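Local coordinates for ferric iron-binding periplasmic protein (Pseudomonas aeruginosa, PDB 6J2S), which probably carries ferric iron through the periplasm to an ABC transporter, and is bound here to gallium in place of iron, at residues 6-11 against 32-37. Numbering follows the deposited sequence.
Sequences LYNGQH and IRKGGD. With GA (gallium (III) ion), chain D.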
loop_
_atom_site.group_PDB
_atom_site.type_symbol
_atom_site.label_atom_id
_atom_site.label_comp_id
_atom_site.label_asym_id
_atom_site.label_seq_id
_atom_site.Cartn_x
_atom_site.Cartn_y
_atom_site.Cartn_z
ATOM N N LEU A 6 9.348 -6.187 15.364
ATOM C CA LEU A 6 8.692 -5.483 14.271
ATOM C C LEU A 6 7.594 -6.380 13.712
ATOM O O LEU A 6 7.875 -7.476 13.218
ATOM C CB LEU A 6 9.708 -5.121 13.181
ATOM C CG LEU A 6 9.125 -4.664 11.836
ATOM C CD1 LEU A 6 8.422 -3.322 12.017
ATOM C CD2 LEU A 6 10.193 -4.560 10.738
ATOM N N TYR A 7 6.343 -5.918 13.775
ATOM C CA TYR A 7 5.254 -6.581 13.076
ATOM C C TYR A 7 5.220 -6.000 11.671
ATOM O O TYR A 7 4.884 -4.826 11.492
ATOM C CB TYR A 7 3.920 -6.370 13.789
ATOM C CG TYR A 7 3.689 -7.295 14.965
ATOM C CD1 TYR A 7 4.756 -7.900 15.624
ATOM C CD2 TYR A 7 2.400 -7.558 15.423
ATOM C CE1 TYR A 7 4.546 -8.735 16.709
ATOM C CE2 TYR A 7 2.183 -8.393 16.518
ATOM C CZ TYR A 7 3.266 -8.971 17.149
ATOM O OH TYR A 7 3.075 -9.804 18.227
ATOM N N ASN A 8 5.611 -6.804 10.686
ATOM C CA ASN A 8 5.852 -6.316 9.333
ATOM C C ASN A 8 4.695 -6.732 8.442
ATOM O O ASN A 8 4.616 -7.886 8.000
ATOM C CB ASN A 8 7.167 -6.843 8.766
ATOM C CG ASN A 8 7.384 -6.384 7.325
ATOM O OD1 ASN A 8 6.977 -5.283 6.954
ATOM N ND2 ASN A 8 8.003 -7.219 6.520
ATOM N N GLY A 9 3.791 -5.790 8.188
ATOM C CA GLY A 9 2.798 -5.960 7.143
ATOM C C GLY A 9 3.277 -5.562 5.764
ATOM O O GLY A 9 2.604 -5.845 4.770
ATOM N N GLN A 10 4.438 -4.914 5.666
ATOM C CA GLN A 10 4.982 -4.644 4.349
ATOM C C GLN A 10 5.519 -5.930 3.751
ATOM O O GLN A 10 5.567 -6.981 4.399
ATOM C CB GLN A 10 6.077 -3.578 4.407
ATOM C CG GLN A 10 5.633 -2.215 3.821
ATOM C CD GLN A 10 5.797 -2.131 2.306
ATOM O OE1 GLN A 10 5.756 -3.140 1.608
ATOM N NE2 GLN A 10 5.994 -0.918 1.801
ATOM N N HIS A 11 5.910 -5.842 2.486
ATOM C CA HIS A 11 6.475 -6.995 1.804
ATOM C C HIS A 11 7.739 -7.459 2.518
ATOM O O HIS A 11 8.467 -6.661 3.107
ATOM C CB HIS A 11 6.726 -6.631 0.346
ATOM C CG HIS A 11 5.463 -6.604 -0.454
ATOM N ND1 HIS A 11 4.895 -7.746 -0.966
ATOM C CD2 HIS A 11 4.609 -5.594 -0.746
ATOM C CE1 HIS A 11 3.761 -7.441 -1.573
ATOM N NE2 HIS A 11 3.568 -6.139 -1.462
ATOM N N ILE A 32 11.475 -10.037 13.447
ATOM C CA ILE A 32 10.377 -9.718 12.535
ATOM C C ILE A 32 9.304 -10.793 12.593
ATOM O O ILE A 32 9.594 -11.985 12.437
ATOM C CB ILE A 32 10.860 -9.560 11.087
ATOM C CG1 ILE A 32 11.810 -8.378 10.965
ATOM C CG2 ILE A 32 9.651 -9.400 10.165
ATOM C CD1 ILE A 32 12.529 -8.347 9.625
ATOM N N ARG A 33 8.060 -10.364 12.780
ATOM C CA ARG A 33 6.888 -11.187 12.531
ATOM C C ARG A 33 6.199 -10.617 11.298
ATOM O O ARG A 33 5.704 -9.485 11.331
ATOM C CB ARG A 33 5.947 -11.193 13.739
ATOM C CG ARG A 33 4.550 -11.723 13.432
ATOM C CD ARG A 33 3.921 -12.435 14.632
ATOM N NE ARG A 33 3.027 -13.502 14.185
ATOM C CZ ARG A 33 3.173 -14.791 14.491
ATOM N NH1 ARG A 33 4.172 -15.195 15.270
ATOM N NH2 ARG A 33 2.303 -15.684 14.024
ATOM N N LYS A 34 6.169 -11.392 10.219
ATOM C CA LYS A 34 5.592 -10.926 8.961
ATOM C C LYS A 34 4.167 -11.443 8.822
ATOM O O LYS A 34 3.904 -12.624 9.062
ATOM C CB LYS A 34 6.441 -11.378 7.767
ATOM C CG LYS A 34 6.236 -10.531 6.485
ATOM C CD LYS A 34 5.154 -11.124 5.602
ATOM C CE LYS A 34 4.776 -10.185 4.461
ATOM N NZ LYS A 34 3.918 -9.035 4.928
ATOM N N GLY A 35 3.255 -10.564 8.422
ATOM C CA GLY A 35 1.906 -11.000 8.152
ATOM C C GLY A 35 1.192 -10.010 7.263
ATOM O O GLY A 35 1.800 -9.085 6.718
ATOM N N GLY A 36 -0.121 -10.196 7.145
ATOM C CA GLY A 36 -0.939 -9.213 6.462
ATOM C C GLY A 36 -1.220 -8.022 7.360
ATOM O O GLY A 36 -1.246 -8.140 8.584
ATOM N N ASP A 37 -1.417 -6.853 6.726
ATOM C CA ASP A 37 -1.756 -5.623 7.449
ATOM C C ASP A 37 -2.843 -5.850 8.496
ATOM O O ASP A 37 -2.648 -5.589 9.692
ATOM C CB ASP A 37 -2.260 -4.546 6.485
ATOM C CG ASP A 37 -1.159 -3.879 5.695
ATOM O OD1 ASP A 37 0.034 -4.026 6.051
ATOM O OD2 ASP A 37 -1.513 -3.199 4.699
HETATM GA GA GA D . 1.675 -5.273 -1.869
HETATM O O HOH W 1 0.004 -6.860 4.194
HETATM O O HOH W 2 0.844 -6.836 -0.856
#
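K34 reaches from the end of strand 29-34 to N8 O and Q10 O of segment 6-11. Its CB lies 3.9 Å from N8 O; CG passes that same oxygen and rests 3.8 Å from N8 ND2. A bend at chi2 (-92°) turns the chain along the backbone, with CD still 4.1 Å from N8 O and CE close to Q10 O, and a second bend at chi4 delivers NZ. The ammonium hydrogen-bonds Q10 O at 2.7 Å and G35 O at 2.8 Å, each from about 40° out of the carbonyl plane; a long flexible amine suits a place where several carbonyls converge. Behind it the strands pair in parallel: R33 N donates to L6 O, N8 N to R33 O, and G35 N to N8 O. R33 lays its aliphatic CD 4.2 Å above the plane of the Y7 ring, offset toward its rim; the tyrosine hydroxyl hydrogen-bonds E47. G9, without a side chain, admits D37 OD1 to 3.5 Å from its CA, and a water joins G9 O to D37 N. In this beta-alpha-beta unit the first loop ends in H11, whose imidazole offers NE2 to gallium at 2.1 Å, beside E59, Y195 and Y196. The lysine charge thus meets backbone oxygens of both segments, N8 O only weakly.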